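Local coordinates for protein EmGH1 (Erythrobacter marinus, PDB 5Z87) that probably hydrolyses beta-glucosidic bonds, releasing glucose from small sugars and glucosides, as a member of glycoside hydrolase family 3, at residues 434-439 / 476-481; 527-532 / 576-581; 141-146 / 407-412; 150-155 / 414-419. One frame throughout, in Å; residues are numbered along the deposited sequence.

Contact 1: 434-439 / 476-481; sequences VRKMLV and EVEYAQ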
loop_
_atom_site.group_PDB
_atom_site.type_symbol
_atom_site.label_atom_id
_atom_site.label_comp_id
_atom_site.label_asym_id
_atom_site.label_seq_id
_atom_site.Cartn_x
_atom_site.Cartn_y
_atom_site.Cartn_z
ATOM N N VAL A 434 -35.077 -19.607 27.769
ATOM C CA VAL A 434 -33.929 -20.444 27.451
ATOM C C VAL A 434 -33.898 -21.602 28.432
ATOM O O VAL A 434 -34.137 -21.415 29.631
ATOM C CB VAL A 434 -32.619 -19.628 27.506
ATOM C CG1 VAL A 434 -31.404 -20.534 27.321
ATOM C CG2 VAL A 434 -32.631 -18.520 26.457
ATOM N N ARG A 435 -33.612 -22.803 27.933
ATOM C CA ARG A 435 -33.446 -23.953 28.807
ATOM C C ARG A 435 -32.003 -24.435 28.883
ATOM O O ARG A 435 -31.449 -24.543 29.980
ATOM C CB ARG A 435 -34.365 -25.111 28.370
ATOM C CG ARG A 435 -33.864 -26.485 28.839
ATOM C CD ARG A 435 -34.873 -27.627 28.636
ATOM N NE ARG A 435 -34.597 -28.437 27.444
ATOM C CZ ARG A 435 -33.487 -29.147 27.231
ATOM N NH1 ARG A 435 -32.513 -29.182 28.131
ATOM N NH2 ARG A 435 -33.352 -29.836 26.104
ATOM N N LYS A 436 -31.362 -24.724 27.752
ATOM C CA LYS A 436 -30.001 -25.261 27.767
ATOM C C LYS A 436 -29.180 -24.598 26.667
ATOM O O LYS A 436 -29.410 -24.848 25.480
ATOM C CB LYS A 436 -30.005 -26.776 27.599
ATOM C CG LYS A 436 -28.681 -27.428 27.945
ATOM C CD LYS A 436 -28.721 -28.930 27.703
ATOM C CE LYS A 436 -27.527 -29.622 28.342
ATOM N NZ LYS A 436 -26.538 -30.108 27.335
ATOM N N MET A 437 -28.202 -23.785 27.065
ATOM C CA MET A 437 -27.362 -23.033 26.140
ATOM C C MET A 437 -25.978 -23.659 26.049
ATOM O O MET A 437 -25.336 -23.903 27.077
ATOM C CB MET A 437 -27.249 -21.576 26.584
ATOM C CG MET A 437 -26.123 -20.820 25.900
ATOM S SD MET A 437 -25.738 -19.254 26.696
ATOM C CE MET A 437 -27.258 -18.328 26.574
ATOM N N LEU A 438 -25.528 -23.927 24.823
ATOM C CA LEU A 438 -24.157 -24.358 24.569
ATOM C C LEU A 438 -23.281 -23.134 24.317
ATOM O O LEU A 438 -23.564 -22.346 23.408
ATOM C CB LEU A 438 -24.091 -25.290 23.364
ATOM C CG LEU A 438 -22.676 -25.583 22.849
ATOM C CD1 LEU A 438 -21.891 -26.427 23.848
ATOM C CD2 LEU A 438 -22.706 -26.248 21.487
ATOM N N VAL A 439 -22.235 -22.970 25.123
ATOM C CA VAL A 439 -21.218 -21.943 24.917
ATOM C C VAL A 439 -19.983 -22.643 24.372
ATOM O O VAL A 439 -19.392 -23.485 25.057
ATOM C CB VAL A 439 -20.909 -21.186 26.220
ATOM C CG1 VAL A 439 -19.849 -20.115 25.990
ATOM C CG2 VAL A 439 -22.176 -20.553 26.772
ATOM N N GLU A 476 -29.741 -23.727 31.994
ATOM C CA GLU A 476 -28.522 -24.516 32.020
ATOM C C GLU A 476 -27.546 -24.054 30.943
ATOM O O GLU A 476 -27.944 -23.524 29.901
ATOM C CB GLU A 476 -28.849 -25.994 31.816
ATOM C CG GLU A 476 -27.695 -26.937 32.053
ATOM C CD GLU A 476 -28.098 -28.384 31.859
ATOM O OE1 GLU A 476 -27.252 -29.182 31.391
ATOM O OE2 GLU A 476 -29.266 -28.715 32.177
ATOM N N VAL A 477 -26.259 -24.275 31.208
ATOM C CA VAL A 477 -25.177 -23.948 30.290
ATOM C C VAL A 477 -24.264 -25.159 30.183
ATOM O O VAL A 477 -23.853 -25.720 31.204
ATOM C CB VAL A 477 -24.382 -22.711 30.761
ATOM C CG1 VAL A 477 -22.946 -22.747 30.237
ATOM C CG2 VAL A 477 -25.085 -21.436 30.335
ATOM N N GLU A 478 -23.963 -25.575 28.958
ATOM C CA GLU A 478 -22.875 -26.507 28.720
ATOM C C GLU A 478 -21.804 -25.830 27.876
ATOM O O GLU A 478 -22.061 -24.838 27.190
ATOM C CB GLU A 478 -23.350 -27.792 28.035
ATOM C CG GLU A 478 -22.393 -28.959 28.265
ATOM C CD GLU A 478 -23.051 -30.310 28.074
ATOM O OE1 GLU A 478 -24.273 -30.422 28.326
ATOM O OE2 GLU A 478 -22.340 -31.261 27.679
ATOM N N TYR A 479 -20.594 -26.372 27.948
ATOM C CA TYR A 479 -19.443 -25.791 27.285
ATOM C C TYR A 479 -18.772 -26.855 26.442
ATOM O O TYR A 479 -18.633 -28.001 26.871
ATOM C CB TYR A 479 -18.427 -25.221 28.291
ATOM C CG TYR A 479 -17.026 -25.086 27.725
ATOM C CD1 TYR A 479 -16.714 -24.087 26.811
ATOM C CD2 TYR A 479 -16.019 -25.964 28.096
ATOM C CE1 TYR A 479 -15.435 -23.968 26.287
ATOM C CE2 TYR A 479 -14.741 -25.855 27.580
ATOM C CZ TYR A 479 -14.449 -24.849 26.677
ATOM O OH TYR A 479 -13.169 -24.735 26.166
ATOM N N ALA A 480 -18.368 -26.466 25.242
ATOM C CA ALA A 480 -17.535 -27.281 24.380
ATOM C C ALA A 480 -16.410 -26.419 23.821
ATOM O O ALA A 480 -16.605 -25.234 23.536
ATOM C CB ALA A 480 -18.357 -27.905 23.236
ATOM N N GLN A 481 -15.226 -27.015 23.686
ATOM C CA GLN A 481 -14.102 -26.311 23.074
ATOM C C GLN A 481 -14.447 -25.840 21.656
ATOM O O GLN A 481 -14.197 -24.683 21.290
ATOM C CB GLN A 481 -12.872 -27.224 23.073
ATOM C CG GLN A 481 -11.629 -26.634 22.428
ATOM C CD GLN A 481 -11.049 -25.471 23.212
ATOM O OE1 GLN A 481 -11.291 -25.322 24.415
ATOM N NE2 GLN A 481 -10.280 -24.633 22.528
#
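Arg-435 starts the pairing through its backbone, its O taking the N-H of Glu-476 at 2.8 Å to begin a parallel run. Lys-436 follows, on the face it shares with Leu-438, Glu-476 and Glu-478. Its CG stands anti to the backbone N (chi1 -166°), and the extended chain lies alongside Glu-476, pointing the same way, with Lys-436 CE 3.1 Å from Glu-476 OE1. A bend at chi4 then carries NZ to Glu-478. The 2.5 Å between Lys-436 NZ and Glu-478 OE1 marks a salt bridge, though so short a length is doubtful; Asp-524 is a second partner of NZ. An alanine in place of Lys-436 would probably leave the carboxylates of Glu-478 and Asp-524 without their common positive mate. Met-437 is held at both ends, its N bonding Glu-476 O at 2.9 Å and its O accepting from Glu-478 N, while its SD sits 4.3 Å from Val-477 CG2 on the other face. Leu-438 rests CD1 3.9 Å from Ala-480 CB, and its own N and O serve strand 527-533. Val-439 completes the run: N binds Glu-478 O, O receives Ala-480 N, and CG2 meets Val-477 CG1 at 4.2 Å. One face of this beta-alpha-beta unit is thus mixed, its charges sitting beside Leu-438, which packs on helix 508-522, whereas Met-437 and Val-439 turn apolar groups to the crossover helix 462-473.

Contact 2: 527-532 / 576-581; sequences VIVMCL and VAVLIH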
loop_
_atom_site.group_PDB
_atom_site.type_symbol
_atom_site.label_atom_id
_atom_site.label_comp_id
_atom_site.label_asym_id
_atom_site.label_seq_id
_atom_site.Cartn_x
_atom_site.Cartn_y
_atom_site.Cartn_z
ATOM N N VAL A 527 -30.099 -23.074 22.449
ATOM C CA VAL A 527 -29.335 -21.888 22.067
ATOM C C VAL A 527 -27.857 -22.255 21.982
ATOM O O VAL A 527 -27.325 -22.925 22.878
ATOM C CB VAL A 527 -29.539 -20.734 23.065
ATOM C CG1 VAL A 527 -28.637 -19.560 22.712
ATOM C CG2 VAL A 527 -30.986 -20.313 23.097
ATOM N N ILE A 528 -27.196 -21.819 20.907
ATOM C CA ILE A 528 -25.758 -21.990 20.711
ATOM C C ILE A 528 -25.122 -20.606 20.624
ATOM O O ILE A 528 -25.558 -19.770 19.821
ATOM C CB ILE A 528 -25.452 -22.796 19.436
ATOM C CG1 ILE A 528 -26.156 -24.149 19.453
ATOM C CG2 ILE A 528 -23.951 -22.970 19.245
ATOM C CD1 ILE A 528 -25.965 -24.896 18.165
ATOM N N VAL A 529 -24.103 -20.357 21.443
ATOM C CA VAL A 529 -23.381 -19.084 21.440
ATOM C C VAL A 529 -21.938 -19.383 21.075
ATOM O O VAL A 529 -21.206 -19.987 21.872
ATOM C CB VAL A 529 -23.459 -18.354 22.784
ATOM C CG1 VAL A 529 -22.526 -17.168 22.768
ATOM C CG2 VAL A 529 -24.878 -17.903 23.078
ATOM N N MET A 530 -21.526 -18.965 19.874
ATOM C CA MET A 530 -20.189 -19.250 19.364
ATOM C C MET A 530 -19.251 -18.086 19.676
ATOM O O MET A 530 -19.541 -16.932 19.330
ATOM C CB MET A 530 -20.240 -19.514 17.863
ATOM C CG MET A 530 -21.432 -20.374 17.459
ATOM S SD MET A 530 -21.353 -20.938 15.758
ATOM C CE MET A 530 -21.768 -19.429 14.867
ATOM N N CYS A 531 -18.131 -18.396 20.335
ATOM C CA CYS A 531 -17.111 -17.424 20.734
ATOM C C CYS A 531 -15.880 -17.655 19.862
ATOM O O CYS A 531 -15.119 -18.603 20.082
ATOM C CB CYS A 531 -16.786 -17.562 22.214
ATOM S SG CYS A 531 -18.237 -17.299 23.257
ATOM N N LEU A 532 -15.700 -16.788 18.865
ATOM C CA LEU A 532 -14.703 -16.975 17.818
ATOM C C LEU A 532 -13.888 -15.691 17.642
ATOM O O LEU A 532 -14.157 -14.657 18.266
ATOM C CB LEU A 532 -15.378 -17.375 16.498
ATOM C CG LEU A 532 -16.548 -18.366 16.548
ATOM C CD1 LEU A 532 -17.350 -18.301 15.271
ATOM C CD2 LEU A 532 -16.025 -19.762 16.756
ATOM N N VAL A 576 -26.008 -17.512 17.797
ATOM C CA VAL A 576 -25.386 -16.201 17.695
ATOM C C VAL A 576 -23.882 -16.360 17.856
ATOM O O VAL A 576 -23.390 -17.308 18.469
ATOM C CB VAL A 576 -25.929 -15.208 18.736
ATOM C CG1 VAL A 576 -27.440 -15.135 18.641
ATOM C CG2 VAL A 576 -25.513 -15.633 20.121
ATOM N N ALA A 577 -23.149 -15.407 17.300
ATOM C CA ALA A 577 -21.699 -15.408 17.390
ATOM C C ALA A 577 -21.222 -14.150 18.111
ATOM O O ALA A 577 -21.780 -13.057 17.922
ATOM C CB ALA A 577 -21.060 -15.524 15.993
ATOM N N VAL A 578 -20.214 -14.332 18.966
ATOM C CA VAL A 578 -19.503 -13.254 19.656
ATOM C C VAL A 578 -18.048 -13.277 19.184
ATOM O O VAL A 578 -17.359 -14.296 19.325
ATOM C CB VAL A 578 -19.577 -13.408 21.184
ATOM C CG1 VAL A 578 -18.993 -12.172 21.879
ATOM C CG2 VAL A 578 -21.007 -13.628 21.624
ATOM N N LEU A 579 -17.573 -12.159 18.639
ATOM C CA LEU A 579 -16.206 -12.088 18.127
ATOM C C LEU A 579 -15.276 -11.491 19.182
ATOM O O LEU A 579 -15.521 -10.392 19.697
ATOM C CB LEU A 579 -16.142 -11.272 16.833
ATOM C CG LEU A 579 -16.870 -11.852 15.620
ATOM C CD1 LEU A 579 -16.914 -10.847 14.505
ATOM C CD2 LEU A 579 -16.195 -13.102 15.148
ATOM N N ILE A 580 -14.204 -12.217 19.480
ATOM C CA ILE A 580 -13.188 -11.813 20.440
ATOM C C ILE A 580 -11.854 -11.945 19.730
ATOM O O ILE A 580 -11.539 -13.022 19.205
ATOM C CB ILE A 580 -13.235 -12.677 21.718
ATOM C CG1 ILE A 580 -14.596 -12.504 22.403
ATOM C CG2 ILE A 580 -12.086 -12.331 22.681
ATOM C CD1 ILE A 580 -14.901 -13.568 23.468
ATOM N N HIS A 581 -11.083 -10.855 19.693
ATOM C CA HIS A 581 -9.970 -10.722 18.744
ATOM C C HIS A 581 -9.265 -9.378 18.928
ATOM O O HIS A 581 -9.823 -8.434 19.497
ATOM C CB HIS A 581 -10.467 -10.823 17.296
ATOM C CG HIS A 581 -11.525 -9.814 16.964
ATOM N ND1 HIS A 581 -11.299 -8.742 16.123
ATOM C CD2 HIS A 581 -12.815 -9.707 17.366
ATOM C CE1 HIS A 581 -12.407 -8.029 16.010
ATOM N NE2 HIS A 581 -13.338 -8.586 16.764
#
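Val-529 and Val-576 lie side by side and point the same way, methyl to methyl, with Val-529 CG2 3.8 Å from Val-576 CG2. In Val-576, chi1 of -54° sets CG1 anti to the carbonyl carbon and leaves the touching CG2 in the crowded position. The other methyl of Val-529 serves the next residue on this face: its side chain crosses that of Val-578 obliquely, and Val-529 CG1 comes within 4.0 Å of Val-578 CG2. The opposite face is built by Met-530, Leu-532, Ala-577 and Leu-579. Here Met-530 bends at chi3 and brings CE 4.1 Å from Ala-577 CB, and Leu-579 sets CD2 4.0 Å from Leu-532 O. Leu-590 of helix 588-593 packs on all four of these residues. Five backbone hydrogen bonds fix the register, among them Val-578 N to Met-530 O at 2.7 Å and Ile-580 N to Leu-532 O at 2.7 Å, both close to straight. Strand 436-440 continues the sheet beyond 527-533, and strand 596-601 does so beyond 574-580. A buried parallel pair with apolar side chains on both faces and helices packed against it is typical of the alpha/beta sandwich that forms the second domain of family 3 glycoside hydrolases.

Contact 3: 141-146 / 407-412; sequences TQFPQA and LLARRM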
loop_
_atom_site.group_PDB
_atom_site.type_symbol
_atom_site.label_atom_id
_atom_site.label_comp_id
_atom_site.label_asym_id
_atom_site.label_seq_id
_atom_site.Cartn_x
_atom_site.Cartn_y
_atom_site.Cartn_z
ATOM N N THR A 141 -6.115 -3.331 37.165
ATOM C CA THR A 141 -7.374 -3.402 36.425
ATOM C C THR A 141 -7.131 -3.384 34.915
ATOM O O THR A 141 -6.504 -2.459 34.389
ATOM C CB THR A 141 -8.281 -2.239 36.809
ATOM O OG1 THR A 141 -8.207 -2.021 38.220
ATOM C CG2 THR A 141 -9.731 -2.527 36.407
ATOM N N GLN A 142 -7.664 -4.389 34.218
ATOM C CA GLN A 142 -7.499 -4.544 32.772
ATOM C C GLN A 142 -8.773 -4.096 32.065
ATOM O O GLN A 142 -9.750 -4.846 31.985
ATOM C CB GLN A 142 -7.162 -5.989 32.431
ATOM C CG GLN A 142 -5.794 -6.386 32.922
ATOM C CD GLN A 142 -4.751 -5.338 32.576
ATOM O OE1 GLN A 142 -4.346 -5.219 31.420
ATOM N NE2 GLN A 142 -4.305 -4.576 33.578
ATOM N N PHE A 143 -8.759 -2.876 31.547
ATOM C CA PHE A 143 -9.891 -2.346 30.808
ATOM C C PHE A 143 -9.971 -2.976 29.412
ATOM O O PHE A 143 -9.092 -3.748 29.002
ATOM C CB PHE A 143 -9.766 -0.830 30.780
ATOM C CG PHE A 143 -9.830 -0.210 32.142
ATOM C CD1 PHE A 143 -11.059 0.051 32.740
ATOM C CD2 PHE A 143 -8.667 0.092 32.842
ATOM C CE1 PHE A 143 -11.128 0.619 34.014
ATOM C CE2 PHE A 143 -8.725 0.666 34.113
ATOM C CZ PHE A 143 -9.952 0.930 34.699
ATOM N N PRO A 144 -11.049 -2.724 28.656
ATOM C CA PRO A 144 -11.083 -3.239 27.281
ATOM C C PRO A 144 -9.912 -2.668 26.489
ATOM O O PRO A 144 -9.436 -1.563 26.753
ATOM C CB PRO A 144 -12.430 -2.745 26.739
ATOM C CG PRO A 144 -13.268 -2.491 27.950
ATOM C CD PRO A 144 -12.302 -2.025 29.000
ATOM N N GLN A 145 -9.436 -3.447 25.527
ATOM C CA GLN A 145 -8.336 -3.020 24.676
ATOM C C GLN A 145 -8.672 -1.692 23.988
ATOM O O GLN A 145 -9.831 -1.272 23.916
ATOM C CB GLN A 145 -8.017 -4.120 23.661
ATOM C CG GLN A 145 -6.809 -3.871 22.762
ATOM C CD GLN A 145 -5.526 -3.604 23.544
ATOM O OE1 GLN A 145 -5.372 -2.561 24.191
ATOM N NE2 GLN A 145 -4.590 -4.535 23.461
ATOM N N ALA A 146 -7.634 -1.012 23.497
ATOM C CA ALA A 146 -7.814 0.345 22.980
ATOM C C ALA A 146 -8.816 0.387 21.812
ATOM O O ALA A 146 -9.718 1.235 21.779
ATOM C CB ALA A 146 -6.452 0.922 22.581
ATOM N N LEU A 407 -15.962 -1.957 38.193
ATOM C CA LEU A 407 -17.260 -1.585 37.646
ATOM C C LEU A 407 -17.102 -0.681 36.427
ATOM O O LEU A 407 -17.823 -0.841 35.428
ATOM C CB LEU A 407 -18.116 -0.922 38.719
ATOM C CG LEU A 407 -19.378 -0.239 38.183
ATOM C CD1 LEU A 407 -20.336 -1.249 37.531
ATOM C CD2 LEU A 407 -20.065 0.552 39.284
ATOM N N LEU A 408 -16.151 0.255 36.476
ATOM C CA LEU A 408 -15.854 1.052 35.293
ATOM C C LEU A 408 -15.461 0.157 34.120
ATOM O O LEU A 408 -15.951 0.338 33.001
ATOM C CB LEU A 408 -14.753 2.066 35.604
ATOM C CG LEU A 408 -14.318 2.963 34.441
ATOM C CD1 LEU A 408 -15.508 3.728 33.875
ATOM C CD2 LEU A 408 -13.231 3.932 34.888
ATOM N N ALA A 409 -14.622 -0.853 34.368
ATOM C CA ALA A 409 -14.239 -1.770 33.302
ATOM C C ALA A 409 -15.445 -2.520 32.737
ATOM O O ALA A 409 -15.515 -2.784 31.528
ATOM C CB ALA A 409 -13.193 -2.752 33.816
ATOM N N ARG A 410 -16.395 -2.886 33.599
ATOM C CA ARG A 410 -17.631 -3.500 33.125
ATOM C C ARG A 410 -18.450 -2.520 32.290
ATOM O O ARG A 410 -18.888 -2.847 31.175
ATOM C CB ARG A 410 -18.437 -4.006 34.320
ATOM C CG ARG A 410 -19.894 -4.258 34.040
ATOM C CD ARG A 410 -20.123 -5.726 33.831
ATOM N NE ARG A 410 -20.924 -6.328 34.893
ATOM C CZ ARG A 410 -22.145 -6.821 34.698
ATOM N NH1 ARG A 410 -22.690 -6.776 33.480
ATOM N NH2 ARG A 410 -22.814 -7.368 35.711
ATOM N N ARG A 411 -18.654 -1.300 32.803
ATOM C CA ARG A 411 -19.466 -0.327 32.078
ATOM C C ARG A 411 -18.840 0.052 30.735
ATOM O O ARG A 411 -19.563 0.302 29.758
ATOM C CB ARG A 411 -19.691 0.920 32.933
ATOM C CG ARG A 411 -20.890 0.819 33.875
ATOM C CD ARG A 411 -21.447 2.200 34.238
ATOM N NE ARG A 411 -20.393 3.166 34.572
ATOM C CZ ARG A 411 -20.284 4.392 34.051
ATOM N NH1 ARG A 411 -21.177 4.827 33.161
ATOM N NH2 ARG A 411 -19.280 5.191 34.427
ATOM N N MET A 412 -17.508 0.106 30.658
ATOM C CA MET A 412 -16.869 0.449 29.394
ATOM C C MET A 412 -17.156 -0.622 28.344
ATOM O O MET A 412 -17.539 -0.309 27.211
ATOM C CB MET A 412 -15.367 0.640 29.591
ATOM C CG MET A 412 -14.653 1.229 28.373
ATOM S SD MET A 412 -15.335 2.811 27.797
ATOM C CE MET A 412 -14.066 3.961 28.243
#
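Phe-143 holds CG anti to its own carbonyl carbon (chi1 -63°), which directs the ring at helix 403-416, and Met-412 answers with CG anti to its backbone N (chi1 -170°), set against Pro-144. The CD1 and CE1 atoms of the phenyl ring do the touching. Phe-143 CD1 approaches Ala-409 CB at 3.7 Å, while the neighbouring Phe-143 CE1 reaches Leu-408 CG at 4.0 Å; both partners come in obliquely to the ring. Over one face of the same ring, Thr-141 CG2 stands 3.9 Å above the plane, offset toward the rim. Pro-144 and Met-412 cross at an angle, with Pro-144 CG 4.0 Å from Met-412 CG. In the fold, this loop follows strand 126-129 of the TIM-barrel-type first domain, and helix 403-416 leads directly into strand 418-422 of the second domain's sheet, so the packing ties a barrel loop to the helix that runs on into that sheet. Helix 155-171 adds Val-161 and Thr-165 against Phe-143. An alanine at Phe-143 would probably open a gap between helices 155-171 and 403-416 and deprive Leu-408 of its aromatic neighbour. At the other end of the contact, Met-149 of helix 146-150 touches both Pro-144 and Met-412, and Met-157 of helix 155-171 packs on Met-412 as well.

Contact 4: 150-155 / 414-419; sequences ACAFRP and EESIVL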
loop_
_atom_site.group_PDB
_atom_site.type_symbol
_atom_site.label_atom_id
_atom_site.label_comp_id
_atom_site.label_asym_id
_atom_site.label_seq_id
_atom_site.Cartn_x
_atom_site.Cartn_y
_atom_site.Cartn_z
ATOM N N ALA A 150 -12.459 2.250 21.590
ATOM C CA ALA A 150 -12.789 3.198 20.526
ATOM C C ALA A 150 -14.194 2.967 19.984
ATOM O O ALA A 150 -14.806 3.899 19.441
ATOM C CB ALA A 150 -11.766 3.102 19.385
ATOM N N CYS A 151 -14.713 1.732 20.092
ATOM C CA CYS A 151 -16.053 1.455 19.584
ATOM C C CYS A 151 -17.118 2.124 20.417
ATOM O O CYS A 151 -18.249 2.269 19.949
ATOM C CB CYS A 151 -16.362 -0.041 19.553
ATOM S SG CYS A 151 -15.239 -1.074 18.655
ATOM N N ALA A 152 -16.777 2.530 21.640
ATOM C CA ALA A 152 -17.775 3.074 22.551
ATOM C C ALA A 152 -18.194 4.484 22.165
ATOM O O ALA A 152 -19.316 4.901 22.489
ATOM C CB ALA A 152 -17.236 3.059 23.981
ATOM N N PHE A 153 -17.323 5.231 21.486
ATOM C CA PHE A 153 -17.577 6.650 21.193
ATOM C C PHE A 153 -18.011 7.400 22.455
ATOM O O PHE A 153 -18.939 8.214 22.442
ATOM C CB PHE A 153 -18.592 6.807 20.051
ATOM C CG PHE A 153 -18.010 6.467 18.700
ATOM C CD1 PHE A 153 -17.796 5.138 18.340
ATOM C CD2 PHE A 153 -17.624 7.471 17.816
ATOM C CE1 PHE A 153 -17.225 4.798 17.104
ATOM C CE2 PHE A 153 -17.052 7.157 16.575
ATOM C CZ PHE A 153 -16.849 5.809 16.218
ATOM N N ARG A 154 -17.315 7.119 23.563
ATOM C CA ARG A 154 -17.564 7.747 24.863
ATOM C C ARG A 154 -16.245 8.297 25.394
ATOM O O ARG A 154 -15.634 7.710 26.297
ATOM C CB ARG A 154 -18.165 6.752 25.862
ATOM C CG ARG A 154 -19.607 6.345 25.591
ATOM C CD ARG A 154 -20.539 7.521 25.775
ATOM N NE ARG A 154 -20.497 8.034 27.143
ATOM C CZ ARG A 154 -21.168 7.508 28.164
ATOM N NH1 ARG A 154 -21.950 6.447 27.986
ATOM N NH2 ARG A 154 -21.059 8.052 29.367
ATOM N N PRO A 155 -15.757 9.405 24.838
ATOM C CA PRO A 155 -14.477 9.935 25.333
ATOM C C PRO A 155 -14.539 10.364 26.791
ATOM O O PRO A 155 -13.512 10.317 27.480
ATOM C CB PRO A 155 -14.180 11.108 24.386
ATOM C CG PRO A 155 -15.458 11.370 23.638
ATOM C CD PRO A 155 -16.224 10.098 23.623
ATOM N N GLU A 414 -19.738 -2.627 28.261
ATOM C CA GLU A 414 -21.150 -2.479 27.895
ATOM C C GLU A 414 -21.370 -1.376 26.858
ATOM O O GLU A 414 -22.332 -1.442 26.077
ATOM C CB GLU A 414 -22.006 -2.206 29.152
ATOM C CG GLU A 414 -22.005 -3.380 30.164
ATOM C CD GLU A 414 -22.826 -3.130 31.443
ATOM O OE1 GLU A 414 -23.121 -1.960 31.774
ATOM O OE2 GLU A 414 -23.177 -4.127 32.118
ATOM N N GLU A 415 -20.508 -0.354 26.834
ATOM C CA GLU A 415 -20.646 0.727 25.865
ATOM C C GLU A 415 -19.928 0.439 24.551
ATOM O O GLU A 415 -20.172 1.141 23.566
ATOM C CB GLU A 415 -20.104 2.050 26.433
ATOM C CG GLU A 415 -20.825 2.592 27.652
ATOM C CD GLU A 415 -22.102 3.336 27.301
ATOM O OE1 GLU A 415 -22.149 3.983 26.234
ATOM O OE2 GLU A 415 -23.063 3.270 28.093
ATOM N N SER A 416 -19.063 -0.568 24.517
ATOM C CA SER A 416 -18.150 -0.796 23.406
ATOM C C SER A 416 -18.564 -1.928 22.488
ATOM O O SER A 416 -18.291 -1.858 21.284
ATOM C CB SER A 416 -16.752 -1.112 23.932
ATOM O OG SER A 416 -16.263 -0.017 24.677
ATOM N N ILE A 417 -19.180 -2.983 23.022
ATOM C CA ILE A 417 -19.494 -4.138 22.188
ATOM C C ILE A 417 -20.419 -3.717 21.049
ATOM O O ILE A 417 -21.386 -2.968 21.246
ATOM C CB ILE A 417 -20.082 -5.268 23.045
ATOM C CG1 ILE A 417 -19.044 -5.710 24.079
ATOM C CG2 ILE A 417 -20.445 -6.449 22.180
ATOM C CD1 ILE A 417 -19.601 -6.555 25.190
ATOM N N VAL A 418 -20.089 -4.161 19.836
ATOM C CA VAL A 418 -20.766 -3.742 18.612
ATOM C C VAL A 418 -21.705 -4.850 18.161
ATOM O O VAL A 418 -21.294 -6.013 18.045
ATOM C CB VAL A 418 -19.754 -3.424 17.495
ATOM C CG1 VAL A 418 -20.494 -3.040 16.188
ATOM C CG2 VAL A 418 -18.758 -2.353 17.933
ATOM N N LEU A 419 -22.959 -4.487 17.903
ATOM C CA LEU A 419 -23.918 -5.364 17.240
ATOM C C LEU A 419 -23.703 -5.211 15.736
ATOM O O LEU A 419 -24.141 -4.227 15.136
ATOM C CB LEU A 419 -25.349 -5.010 17.643
ATOM C CG LEU A 419 -26.446 -5.929 17.078
ATOM C CD1 LEU A 419 -26.147 -7.393 17.419
ATOM C CD2 LEU A 419 -27.854 -5.547 17.569
#
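Ala-152 and Ser-416 bring their CA atoms to 4.0 Å where the two segments pass in nearly opposite directions, 159° apart end to end. No hydrogen bond joins the segments at this approach; instead Ala-152 CA makes a CA-H...O contact of 3.2 Å with Glu-415 O. Ala-152 CB packs 3.3 Å from Ser-416 OG, a hydroxyl already bonded to Met-412 O. On one flank Cys-151 CB meets Ser-416 O at 3.2 Å and Val-418 CG2 at 3.7 Å. On the other, Arg-154 folds back through bends at chi2 and chi3, and Glu-415 bends at chi2 (-81°), so that their ends meet in a salt bridge, Arg-154 NH1 to Glu-415 OE1 at 3.0 Å. The oxygen sits at the guanidinium edge, near its plane, but the two flat groups are turned 83° from one another, and NH1 alone makes the bridge. Glu-415 OE1 also receives Lys-730 and Gln-704 of the fibronectin type III-like domain, and Arg-154 NE pairs with Asp-156. With two cationic partners on one oxygen, the carboxylate of Glu-415 is likely to stay ionised, its charge shared among groups from the barrel-domain loop and the fibronectin type III-like domain.

Contacts 1 and 2 belong to one sheet: strands 436-440 and 527-533 are neighbours in it, and Met-437 SD packs on Val-529 CG2. Contact 2 lies in the interior and is wholly buried, with apolar side chains, whereas contact 1 includes the edge strand 476-480 and mixes apolar packing with charge near solvent. Contacts 3 and 4 are also buried but lack strand pairing; both use helix 403-416, and Met-412 SD touches Ala-152 CB between them. Contact 3 is purely apolar across its segments, while contact 4, closer to the third domain, adds a salt bridge. Strand 418-422, which contact 4 enters, is the edge of that same sheet opposite contact 1.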